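Local coordinates for putative regulatory protein (Streptomyces coelicolor A3, PDB 2PZ9), which probably binds DNA and regulates transcription as a TetR-family regulator, at residues R32-F43 / Y70-V81; T93-Y103 / A144-D152. All coordinates share one frame; numbering follows the deposited sequence.

Contact 1: residues R32-F43 / Y70-V81; sequences RQRIVAAAKEEF and YFRSKEALYAHV. With SO4 (sulfate ion), chain C; SO4 (sulfate ion), chain D.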
loop_
_atom_site.group_PDB
_atom_site.type_symbol
_atom_site.label_atom_id
_atom_site.label_comp_id
_atom_site.label_asym_id
_atom_site.label_seq_id
_atom_site.Cartn_x
_atom_site.Cartn_y
_atom_site.Cartn_z
ATOM N N ARG A 32 -21.055 -23.807 0.266
ATOM C CA ARG A 32 -20.051 -23.084 -0.476
ATOM C C ARG A 32 -19.884 -21.723 0.199
ATOM O O ARG A 32 -18.763 -21.325 0.501
ATOM C CB ARG A 32 -20.440 -22.947 -1.950
ATOM C CG ARG A 32 -19.292 -22.532 -2.863
ATOM C CD ARG A 32 -19.788 -22.127 -4.243
ATOM N NE ARG A 32 -20.920 -21.227 -4.107
ATOM C CZ ARG A 32 -20.820 -19.948 -3.761
ATOM N NH1 ARG A 32 -19.630 -19.386 -3.545
ATOM N NH2 ARG A 32 -21.920 -19.230 -3.631
ATOM N N GLN A 33 -20.989 -21.027 0.481
ATOM C CA GLN A 33 -20.896 -19.667 1.038
ATOM C C GLN A 33 -20.166 -19.664 2.352
ATOM O O GLN A 33 -19.273 -18.846 2.571
ATOM C CB GLN A 33 -22.254 -19.064 1.251
ATOM C CG GLN A 33 -23.105 -19.090 0.048
ATOM C CD GLN A 33 -24.507 -18.636 0.372
ATOM O OE1 GLN A 33 -25.067 -18.972 1.433
ATOM N NE2 GLN A 33 -25.092 -17.864 -0.534
ATOM N N ARG A 34 -20.549 -20.596 3.219
ATOM C CA ARG A 34 -19.938 -20.728 4.529
ATOM C C ARG A 34 -18.439 -20.981 4.462
ATOM O O ARG A 34 -17.697 -20.384 5.234
ATOM C CB ARG A 34 -20.636 -21.802 5.352
ATOM C CG ARG A 34 -21.654 -21.227 6.295
ATOM C CD ARG A 34 -22.101 -22.208 7.346
ATOM N NE ARG A 34 -23.062 -23.175 6.828
ATOM C CZ ARG A 34 -22.758 -24.423 6.483
ATOM N NH1 ARG A 34 -21.514 -24.882 6.593
ATOM N NH2 ARG A 34 -23.704 -25.217 6.024
ATOM N N ILE A 35 -17.999 -21.853 3.550
ATOM C CA ILE A 35 -16.561 -22.073 3.281
ATOM C C ILE A 35 -15.884 -20.793 2.788
ATOM O O ILE A 35 -14.756 -20.481 3.158
ATOM C CB ILE A 35 -16.329 -23.182 2.197
ATOM C CG1 ILE A 35 -16.659 -24.579 2.734
ATOM C CG2 ILE A 35 -14.903 -23.144 1.663
ATOM C CD1 ILE A 35 -16.878 -25.627 1.634
ATOM N N VAL A 36 -16.572 -20.071 1.920
ATOM C CA VAL A 36 -16.007 -18.871 1.330
ATOM C C VAL A 36 -15.874 -17.787 2.396
ATOM O O VAL A 36 -14.810 -17.201 2.549
ATOM C CB VAL A 36 -16.863 -18.387 0.141
ATOM C CG1 VAL A 36 -16.546 -16.908 -0.212
ATOM C CG2 VAL A 36 -16.674 -19.325 -1.035
ATOM N N ALA A 37 -16.950 -17.543 3.143
ATOM C CA ALA A 37 -16.925 -16.550 4.223
ATOM C C ALA A 37 -15.791 -16.843 5.199
ATOM O O ALA A 37 -15.061 -15.938 5.593
ATOM C CB ALA A 37 -18.248 -16.516 4.945
ATOM N N ALA A 38 -15.642 -18.109 5.567
ATOM C CA ALA A 38 -14.600 -18.530 6.494
ATOM C C ALA A 38 -13.217 -18.462 5.865
ATOM O O ALA A 38 -12.240 -18.157 6.548
ATOM C CB ALA A 38 -14.882 -19.941 7.044
ATOM N N ALA A 39 -13.122 -18.740 4.570
ATOM C CA ALA A 39 -11.838 -18.615 3.882
ATOM C C ALA A 39 -11.381 -17.145 3.796
ATOM O O ALA A 39 -10.192 -16.866 3.925
ATOM C CB ALA A 39 -11.881 -19.279 2.500
ATOM N N LYS A 40 -12.331 -16.221 3.597
ATOM C CA LYS A 40 -12.088 -14.772 3.593
ATOM C C LYS A 40 -11.381 -14.326 4.857
ATOM O O LYS A 40 -10.408 -13.571 4.813
ATOM C CB LYS A 40 -13.404 -14.019 3.550
ATOM C CG LYS A 40 -13.840 -13.532 2.210
ATOM C CD LYS A 40 -14.559 -12.183 2.411
ATOM C CE LYS A 40 -15.826 -12.021 1.554
ATOM N NZ LYS A 40 -16.943 -12.906 2.003
ATOM N N GLU A 41 -11.890 -14.782 5.993
ATOM C CA GLU A 41 -11.438 -14.323 7.291
ATOM C C GLU A 41 -10.071 -14.929 7.613
ATOM O O GLU A 41 -9.221 -14.255 8.184
ATOM C CB GLU A 41 -12.483 -14.715 8.314
ATOM C CG GLU A 41 -12.547 -13.877 9.533
ATOM C CD GLU A 41 -12.897 -14.718 10.769
ATOM O OE1 GLU A 41 -12.697 -14.220 11.897
ATOM O OE2 GLU A 41 -13.351 -15.890 10.621
ATOM N N GLU A 42 -9.863 -16.187 7.210
ATOM C CA GLU A 42 -8.568 -16.891 7.345
ATOM C C GLU A 42 -7.439 -16.426 6.404
ATOM O O GLU A 42 -6.266 -16.440 6.787
ATOM C CB GLU A 42 -8.759 -18.398 7.170
ATOM C CG GLU A 42 -7.467 -19.242 7.261
ATOM C CD GLU A 42 -7.013 -19.512 8.693
ATOM O OE1 GLU A 42 -7.799 -19.267 9.639
ATOM O OE2 GLU A 42 -5.867 -19.977 8.871
ATOM N N PHE A 43 -7.773 -16.059 5.171
ATOM C CA PHE A 43 -6.780 -15.485 4.264
ATOM C C PHE A 43 -6.330 -14.080 4.680
ATOM O O PHE A 43 -5.152 -13.772 4.619
ATOM C CB PHE A 43 -7.272 -15.487 2.811
ATOM C CG PHE A 43 -7.346 -16.872 2.180
ATOM C CD1 PHE A 43 -6.371 -17.847 2.452
ATOM C CD2 PHE A 43 -8.375 -17.193 1.283
ATOM C CE1 PHE A 43 -6.440 -19.129 1.853
ATOM C CE2 PHE A 43 -8.443 -18.463 0.687
ATOM C CZ PHE A 43 -7.469 -19.431 0.975
ATOM N N TYR A 70 -15.383 -28.801 -3.374
ATOM C CA TYR A 70 -15.600 -27.555 -4.094
ATOM C C TYR A 70 -14.313 -27.048 -4.715
ATOM O O TYR A 70 -14.295 -26.582 -5.849
ATOM C CB TYR A 70 -16.178 -26.474 -3.169
ATOM C CG TYR A 70 -17.601 -26.742 -2.728
ATOM C CD1 TYR A 70 -17.863 -27.564 -1.616
ATOM C CD2 TYR A 70 -18.682 -26.185 -3.418
ATOM C CE1 TYR A 70 -19.174 -27.841 -1.213
ATOM C CE2 TYR A 70 -19.987 -26.442 -3.024
ATOM C CZ TYR A 70 -20.230 -27.278 -1.918
ATOM O OH TYR A 70 -21.517 -27.552 -1.514
ATOM N N PHE A 71 -13.227 -27.134 -3.967
ATOM C CA PHE A 71 -11.996 -26.504 -4.393
ATOM C C PHE A 71 -10.866 -27.505 -4.436
ATOM O O PHE A 71 -10.710 -28.320 -3.530
ATOM C CB PHE A 71 -11.657 -25.350 -3.465
ATOM C CG PHE A 71 -12.808 -24.386 -3.248
ATOM C CD1 PHE A 71 -13.613 -24.486 -2.117
ATOM C CD2 PHE A 71 -13.078 -23.382 -4.176
ATOM C CE1 PHE A 71 -14.674 -23.592 -1.904
ATOM C CE2 PHE A 71 -14.130 -22.490 -3.983
ATOM C CZ PHE A 71 -14.931 -22.588 -2.837
ATOM N N ARG A 72 -10.088 -27.447 -5.510
ATOM C CA ARG A 72 -8.978 -28.357 -5.732
ATOM C C ARG A 72 -7.902 -28.291 -4.614
ATOM O O ARG A 72 -7.365 -29.311 -4.196
ATOM C CB ARG A 72 -8.405 -28.008 -7.100
ATOM C CG ARG A 72 -7.242 -28.787 -7.571
ATOM C CD ARG A 72 -6.799 -28.095 -8.841
ATOM N NE ARG A 72 -5.682 -28.780 -9.470
ATOM C CZ ARG A 72 -5.804 -29.761 -10.357
ATOM N NH1 ARG A 72 -7.002 -30.184 -10.739
ATOM N NH2 ARG A 72 -4.719 -30.325 -10.868
ATOM N N SER A 73 -7.605 -27.085 -4.125
ATOM C CA SER A 73 -6.418 -26.837 -3.299
ATOM C C SER A 73 -6.567 -25.586 -2.449
ATOM O O SER A 73 -7.380 -24.713 -2.740
ATOM C CB SER A 73 -5.191 -26.676 -4.200
ATOM O OG SER A 73 -5.240 -25.456 -4.935
ATOM N N LYS A 74 -5.765 -25.477 -1.405
ATOM C CA LYS A 74 -5.724 -24.233 -0.653
ATOM C C LYS A 74 -5.576 -23.039 -1.604
ATOM O O LYS A 74 -6.195 -21.995 -1.411
ATOM C CB LYS A 74 -4.566 -24.269 0.348
ATOM C CG LYS A 74 -4.737 -23.391 1.589
ATOM C CD LYS A 74 -3.583 -23.559 2.600
ATOM C CE LYS A 74 -2.244 -23.078 2.048
ATOM N NZ LYS A 74 -1.114 -23.439 2.925
ATOM N N GLU A 75 -4.767 -23.202 -2.646
ATOM C CA GLU A 75 -4.446 -22.088 -3.548
ATOM C C GLU A 75 -5.608 -21.786 -4.517
ATOM O O GLU A 75 -5.919 -20.622 -4.791
ATOM C CB GLU A 75 -3.102 -22.327 -4.282
ATOM C CG GLU A 75 -1.932 -22.860 -3.380
ATOM C CD GLU A 75 -1.939 -24.412 -3.198
ATOM O OE1 GLU A 75 -1.916 -25.146 -4.226
ATOM O OE2 GLU A 75 -1.956 -24.899 -2.031
ATOM N N ALA A 76 -6.257 -22.844 -4.995
ATOM C CA ALA A 76 -7.490 -22.722 -5.763
ATOM C C ALA A 76 -8.577 -21.996 -4.982
ATOM O O ALA A 76 -9.289 -21.162 -5.528
ATOM C CB ALA A 76 -7.973 -24.093 -6.220
ATOM N N LEU A 77 -8.686 -22.310 -3.697
ATOM C CA LEU A 77 -9.642 -21.676 -2.827
ATOM C C LEU A 77 -9.344 -20.194 -2.725
ATOM O O LEU A 77 -10.241 -19.375 -2.940
ATOM C CB LEU A 77 -9.618 -22.334 -1.451
ATOM C CG LEU A 77 -10.503 -21.798 -0.311
ATOM C CD1 LEU A 77 -11.960 -21.640 -0.698
ATOM C CD2 LEU A 77 -10.393 -22.665 0.915
ATOM N N TYR A 78 -8.092 -19.840 -2.411
ATOM C CA TYR A 78 -7.698 -18.431 -2.456
ATOM C C TYR A 78 -8.168 -17.776 -3.763
ATOM O O TYR A 78 -8.923 -16.795 -3.721
ATOM C CB TYR A 78 -6.193 -18.200 -2.244
ATOM C CG TYR A 78 -5.830 -16.705 -2.263
ATOM C CD1 TYR A 78 -5.348 -16.079 -3.435
ATOM C CD2 TYR A 78 -5.990 -15.908 -1.113
ATOM C CE1 TYR A 78 -5.033 -14.718 -3.457
ATOM C CE2 TYR A 78 -5.670 -14.535 -1.120
ATOM C CZ TYR A 78 -5.199 -13.948 -2.293
ATOM O OH TYR A 78 -4.902 -12.582 -2.293
ATOM N N ALA A 79 -7.753 -18.335 -4.905
ATOM C CA ALA A 79 -8.022 -17.717 -6.207
ATOM C C ALA A 79 -9.485 -17.335 -6.305
ATOM O O ALA A 79 -9.817 -16.191 -6.639
ATOM C CB ALA A 79 -7.613 -18.646 -7.364
ATOM N N HIS A 80 -10.339 -18.303 -5.956
ATOM C CA HIS A 80 -11.794 -18.146 -5.969
ATOM C C HIS A 80 -12.241 -16.957 -5.122
ATOM O O HIS A 80 -13.005 -16.089 -5.585
ATOM C CB HIS A 80 -12.460 -19.414 -5.472
ATOM C CG HIS A 80 -13.948 -19.413 -5.622
ATOM N ND1 HIS A 80 -14.575 -19.577 -6.839
ATOM C CD2 HIS A 80 -14.939 -19.284 -4.705
ATOM C CE1 HIS A 80 -15.886 -19.538 -6.668
ATOM N NE2 HIS A 80 -16.135 -19.365 -5.381
ATOM N N VAL A 81 -11.737 -16.918 -3.898
ATOM C CA VAL A 81 -12.068 -15.867 -2.979
ATOM C C VAL A 81 -11.655 -14.494 -3.511
ATOM O O VAL A 81 -12.452 -13.551 -3.468
ATOM C CB VAL A 81 -11.438 -16.136 -1.633
ATOM C CG1 VAL A 81 -11.742 -15.004 -0.693
ATOM C CG2 VAL A 81 -11.953 -17.471 -1.077
HETATM S S SO4 C . -22.141 -16.120 -2.273
HETATM O O1 SO4 C . -23.131 -17.191 -2.285
HETATM O O2 SO4 C . -21.830 -15.712 -3.648
HETATM O O3 SO4 C . -22.702 -14.989 -1.538
HETATM O O4 SO4 C . -20.911 -16.595 -1.627
HETATM S S SO4 D . -23.092 -29.551 1.449
HETATM O O1 SO4 D . -22.623 -29.738 2.830
HETATM O O2 SO4 D . -24.247 -28.652 1.382
HETATM O O3 SO4 D . -22.016 -28.997 0.632
HETATM O O4 SO4 D . -23.465 -30.851 0.912
#

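Contact 2: residues T93-Y103 / A144-D152; sequences TQLDPADLPGY and AGKLDKLRD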
loop_
_atom_site.group_PDB
_atom_site.type_symbol
_atom_site.label_atom_id
_atom_site.label_comp_id
_atom_site.label_asym_id
_atom_site.label_seq_id
_atom_site.Cartn_x
_atom_site.Cartn_y
_atom_site.Cartn_z
ATOM N N THR A 93 -17.703 -0.085 -7.736
ATOM C CA THR A 93 -16.676 0.909 -8.088
ATOM C C THR A 93 -16.791 1.450 -9.504
ATOM O O THR A 93 -15.791 1.838 -10.104
ATOM C CB THR A 93 -15.250 0.350 -7.761
ATOM O OG1 THR A 93 -14.879 0.795 -6.456
ATOM C CG2 THR A 93 -14.150 0.753 -8.772
ATOM N N GLN A 94 -18.015 1.479 -10.033
ATOM C CA GLN A 94 -18.292 2.208 -11.265
ATOM C C GLN A 94 -17.476 3.523 -11.252
ATOM O O GLN A 94 -17.620 4.354 -10.344
ATOM C CB GLN A 94 -19.814 2.438 -11.384
ATOM C CG GLN A 94 -20.307 3.613 -12.279
ATOM C CD GLN A 94 -20.268 3.309 -13.788
ATOM O OE1 GLN A 94 -19.742 4.109 -14.588
ATOM N NE2 GLN A 94 -20.826 2.162 -14.179
ATOM N N LEU A 95 -16.583 3.681 -12.227
ATOM C CA LEU A 95 -15.800 4.903 -12.310
ATOM C C LEU A 95 -16.558 6.040 -12.972
ATOM O O LEU A 95 -17.058 5.903 -14.087
ATOM C CB LEU A 95 -14.471 4.684 -13.036
ATOM C CG LEU A 95 -13.778 5.950 -13.601
ATOM C CD1 LEU A 95 -13.360 6.978 -12.536
ATOM C CD2 LEU A 95 -12.577 5.584 -14.458
ATOM N N ASP A 96 -16.629 7.169 -12.272
ATOM C CA ASP A 96 -17.162 8.385 -12.846
ATOM C C ASP A 96 -16.035 9.377 -13.126
ATOM O O ASP A 96 -15.493 9.972 -12.187
ATOM C CB ASP A 96 -18.197 9.017 -11.927
ATOM C CG ASP A 96 -19.048 10.060 -12.647
ATOM O OD1 ASP A 96 -18.525 10.811 -13.516
ATOM O OD2 ASP A 96 -20.258 10.126 -12.344
ATOM N N PRO A 97 -15.674 9.557 -14.421
ATOM C CA PRO A 97 -14.562 10.419 -14.805
ATOM C C PRO A 97 -14.840 11.888 -14.516
ATOM O O PRO A 97 -13.906 12.682 -14.392
ATOM C CB PRO A 97 -14.442 10.178 -16.303
ATOM C CG PRO A 97 -15.123 8.895 -16.535
ATOM C CD PRO A 97 -16.267 8.917 -15.603
ATOM N N ALA A 98 -16.119 12.219 -14.377
ATOM C CA ALA A 98 -16.569 13.577 -14.120
ATOM C C ALA A 98 -16.701 13.857 -12.626
ATOM O O ALA A 98 -17.006 14.985 -12.231
ATOM C CB ALA A 98 -17.888 13.833 -14.829
ATOM N N ASP A 99 -16.476 12.836 -11.804
ATOM C CA ASP A 99 -16.358 13.019 -10.373
ATOM C C ASP A 99 -15.307 12.073 -9.818
ATOM O O ASP A 99 -15.601 11.018 -9.252
ATOM C CB ASP A 99 -17.703 12.820 -9.673
ATOM C CG ASP A 99 -17.642 13.121 -8.160
ATOM O OD1 ASP A 99 -16.606 13.573 -7.628
ATOM O OD2 ASP A 99 -18.651 12.894 -7.484
ATOM N N LEU A 100 -14.064 12.456 -9.991
ATOM C CA LEU A 100 -12.988 11.656 -9.499
ATOM C C LEU A 100 -12.891 11.657 -7.961
ATOM O O LEU A 100 -12.663 10.592 -7.378
ATOM C CB LEU A 100 -11.699 12.096 -10.155
ATOM C CG LEU A 100 -11.704 11.837 -11.654
ATOM C CD1 LEU A 100 -10.582 12.618 -12.279
ATOM C CD2 LEU A 100 -11.587 10.358 -11.981
ATOM N N PRO A 101 -13.068 12.835 -7.290
ATOM C CA PRO A 101 -13.039 12.789 -5.805
ATOM C C PRO A 101 -14.182 11.967 -5.186
ATOM O O PRO A 101 -13.996 11.338 -4.140
ATOM C CB PRO A 101 -13.119 14.275 -5.390
ATOM C CG PRO A 101 -13.618 15.019 -6.584
ATOM C CD PRO A 101 -13.263 14.214 -7.803
ATOM N N GLY A 102 -15.345 11.978 -5.835
ATOM C CA GLY A 102 -16.463 11.155 -5.433
ATOM C C GLY A 102 -16.074 9.708 -5.649
ATOM O O GLY A 102 -16.408 8.844 -4.843
ATOM N N TYR A 103 -15.359 9.441 -6.736
ATOM C CA TYR A 103 -14.835 8.107 -7.000
ATOM C C TYR A 103 -13.949 7.634 -5.840
ATOM O O TYR A 103 -14.037 6.483 -5.389
ATOM C CB TYR A 103 -14.056 8.102 -8.329
ATOM C CG TYR A 103 -13.359 6.802 -8.652
ATOM C CD1 TYR A 103 -12.000 6.781 -9.001
ATOM C CD2 TYR A 103 -14.046 5.577 -8.602
ATOM C CE1 TYR A 103 -11.327 5.567 -9.302
ATOM C CE2 TYR A 103 -13.389 4.354 -8.908
ATOM C CZ TYR A 103 -12.038 4.363 -9.253
ATOM O OH TYR A 103 -11.399 3.176 -9.527
ATOM N N ALA A 144 -7.957 -1.535 -18.343
ATOM C CA ALA A 144 -7.928 -1.089 -19.731
ATOM C C ALA A 144 -9.184 -0.290 -20.062
ATOM O O ALA A 144 -9.116 0.710 -20.795
ATOM C CB ALA A 144 -7.768 -2.245 -20.674
ATOM N N GLY A 145 -10.314 -0.704 -19.493
ATOM C CA GLY A 145 -11.585 -0.007 -19.700
ATOM C C GLY A 145 -11.609 1.384 -19.073
ATOM O O GLY A 145 -12.011 2.367 -19.708
ATOM N N LYS A 146 -11.177 1.466 -17.820
ATOM C CA LYS A 146 -11.156 2.743 -17.106
ATOM C C LYS A 146 -10.177 3.749 -17.707
ATOM O O LYS A 146 -10.428 4.945 -17.691
ATOM C CB LYS A 146 -10.854 2.527 -15.627
ATOM C CG LYS A 146 -11.942 1.789 -14.903
ATOM C CD LYS A 146 -11.611 1.666 -13.450
ATOM C CE LYS A 146 -12.477 0.659 -12.791
ATOM N NZ LYS A 146 -12.266 0.778 -11.315
ATOM N N LEU A 147 -9.056 3.264 -18.229
ATOM C CA LEU A 147 -8.112 4.138 -18.898
ATOM C C LEU A 147 -8.762 4.682 -20.154
ATOM O O LEU A 147 -8.564 5.838 -20.507
ATOM C CB LEU A 147 -6.814 3.405 -19.232
ATOM C CG LEU A 147 -5.983 2.941 -18.031
ATOM C CD1 LEU A 147 -4.889 1.977 -18.473
ATOM C CD2 LEU A 147 -5.405 4.125 -17.253
ATOM N N ASP A 148 -9.564 3.868 -20.823
ATOM C CA ASP A 148 -10.319 4.402 -21.932
ATOM C C ASP A 148 -11.348 5.444 -21.500
ATOM O O ASP A 148 -11.492 6.468 -22.143
ATOM C CB ASP A 148 -10.915 3.288 -22.775
ATOM C CG ASP A 148 -10.097 3.037 -24.018
ATOM O OD1 ASP A 148 -8.932 2.598 -23.883
ATOM O OD2 ASP A 148 -10.599 3.327 -25.131
ATOM N N LYS A 149 -12.015 5.194 -20.380
ATOM C CA LYS A 149 -13.005 6.107 -19.816
ATOM C C LYS A 149 -12.333 7.454 -19.503
ATOM O O LYS A 149 -12.872 8.522 -19.791
ATOM C CB LYS A 149 -13.613 5.472 -18.554
ATOM C CG LYS A 149 -15.152 5.507 -18.419
ATOM C CD LYS A 149 -15.709 4.089 -18.026
ATOM C CE LYS A 149 -16.753 4.054 -16.869
ATOM N NZ LYS A 149 -17.920 4.971 -17.021
ATOM N N LEU A 150 -11.130 7.411 -18.952
ATOM C CA LEU A 150 -10.385 8.640 -18.709
ATOM C C LEU A 150 -9.910 9.306 -20.003
ATOM O O LEU A 150 -10.004 10.519 -20.116
ATOM C CB LEU A 150 -9.229 8.396 -17.738
ATOM C CG LEU A 150 -9.653 7.864 -16.352
ATOM C CD1 LEU A 150 -8.586 6.967 -15.734
ATOM C CD2 LEU A 150 -10.044 8.984 -15.390
ATOM N N ARG A 151 -9.419 8.527 -20.975
ATOM C CA ARG A 151 -9.039 9.072 -22.276
ATOM C C ARG A 151 -10.209 9.875 -22.805
ATOM O O ARG A 151 -10.034 10.962 -23.348
ATOM C CB ARG A 151 -8.665 7.966 -23.270
ATOM C CG ARG A 151 -7.162 7.731 -23.415
ATOM C CD ARG A 151 -6.800 6.283 -23.775
ATOM N NE ARG A 151 -5.723 5.810 -22.890
ATOM C CZ ARG A 151 -5.425 4.530 -22.613
ATOM N NH1 ARG A 151 -6.102 3.516 -23.152
ATOM N NH2 ARG A 151 -4.427 4.261 -21.772
ATOM N N ASP A 152 -11.411 9.343 -22.593
ATOM C CA ASP A 152 -12.644 9.976 -23.061
ATOM C C ASP A 152 -12.944 11.259 -22.329
ATOM O O ASP A 152 -13.285 12.252 -22.952
ATOM C CB ASP A 152 -13.822 9.032 -22.905
ATOM C CG ASP A 152 -13.759 7.873 -23.864
ATOM O OD1 ASP A 152 -12.973 7.960 -24.847
ATOM O OD2 ASP A 152 -14.495 6.877 -23.637
HETATM O O HOH W 1 -19.636 6.807 -15.830
#

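Contact 1: residues R32-F43 / Y70-V81
Helix 32-43 crosses helix 74-81 nearly at a right angle (signed angle -95°), their axes 10.1 Å apart at closest approach, and Phe-43, at the end of the first segment, packs on Tyr-78. Phe-43 is a knob in a hole made by Lys-74, Leu-77, Tyr-78 and Val-81. Tyr-78 turns its ring edge to one face of Phe-43, a T-shaped pair with planes at 76° and centroids 5.2 Å apart. Val-81 CG2 meets the edge of the Phe-43 ring. Ala-39 CB lies 4.0 Å from Leu-77 CD1. Ile-35 CG2 touches Phe-71 CE1 at 3.6 Å, and Leu-77 CD1 covers the centre of one face of Phe-71.

At the other end of the contact, CB and CG of Arg-32 pack against the Tyr-70 ring. The bend at chi3 (47°) turns the guanidinium toward a sulfate, probably from the crystallisation liquor. Arg-32 NH2 gives sulfate O1 a weak bond of 2.7 Å, beside a straighter one from Gln-33 NE2. An alanine in place of Arg-32 would probably leave this anion with fewer donors and uncover part of Tyr-70. No hydrogen bond joins the two segments, which implies that apolar and aromatic packing holds together the two helices that flank the predicted helix-turn-helix motif.

Contact 2: residues T93-Y103 / A144-D152
Lys-146 reaches Tyr-103 because its chain runs extended beyond CG, with chi2, chi3 and chi4 all near 180°. Tyr-103 helps by setting its CG anti to the backbone N (chi1 175°), and the two side chains cross at about a right angle. Lys-146 NZ then donates to Tyr-103 OH at 3.1 Å. The same NZ lies beside Thr-93 CG2, which sits at the edge of the Tyr-103 ring. The methylenes of Lys-146 are used as well. Leu-95 CD2 rests on them, 3.7 Å from Lys-146 CB, while Leu-95 CD1 lies over one face of Tyr-103.

Lys-149 NZ donates to Gln-94 OE1 at 3.2 Å, tilted 17° from the carbonyl plane, and more weakly to Leu-95 O. A water accepts from this NZ and donates to Gln-94 OE1. Gln-94 is therefore held both directly and through the water. Pro-97 CG packs across the chain of Lys-149, 3.9 Å from Lys-149 CG.

Residues 93-99 link helix 74-92 to helix 100-113, whose first turn ends the segment, in this all-helical, TetR-like fold. A type I beta turn runs from Asp-96 to Asp-99. Asp-96 OD1 accepts from Ala-98 N at 2.9 Å, an Asx turn. Asp-99 is the N-cap of the next helix. Asp-99 OD1 takes Gly-102 N at 2.7 Å from above the carboxylate plane, and forms a salt bridge with Arg-215.

Leucines add an apolar part: Leu-150 CG is 4.2 Å from Leu-95 CD2, and Leu-150 CD2 meets Leu-100 CD2. Ile-172 of helix 165-176 touches both Leu-100 and Tyr-103. On helix 139-155, Arg-151 bonds to Gln-192 of the second subunit.

From the N terminus, helix 32-50 comes first. Two short helices, 53-59 and 64-70, follow before contact 1 brings the start of helix 74-92 back against it. This closes a loop of 26 residues, mostly helical, in the N-terminal region. Helix 74-92 then runs on into 93-103, where contact 2 opens. Contact 2 closes a longer loop of 40 residues when helix 139-155 returns to pack on that connection. The contacts are in series and neither nest nor cross. Their centres are 31 Å apart, on opposite sides of the chain's centre. Contact 1 joins the helices that flank the predicted DNA-binding motif in sequence. Contact 2 joins helix 139-155 to the connection 93-99 and the start of helix 100-113.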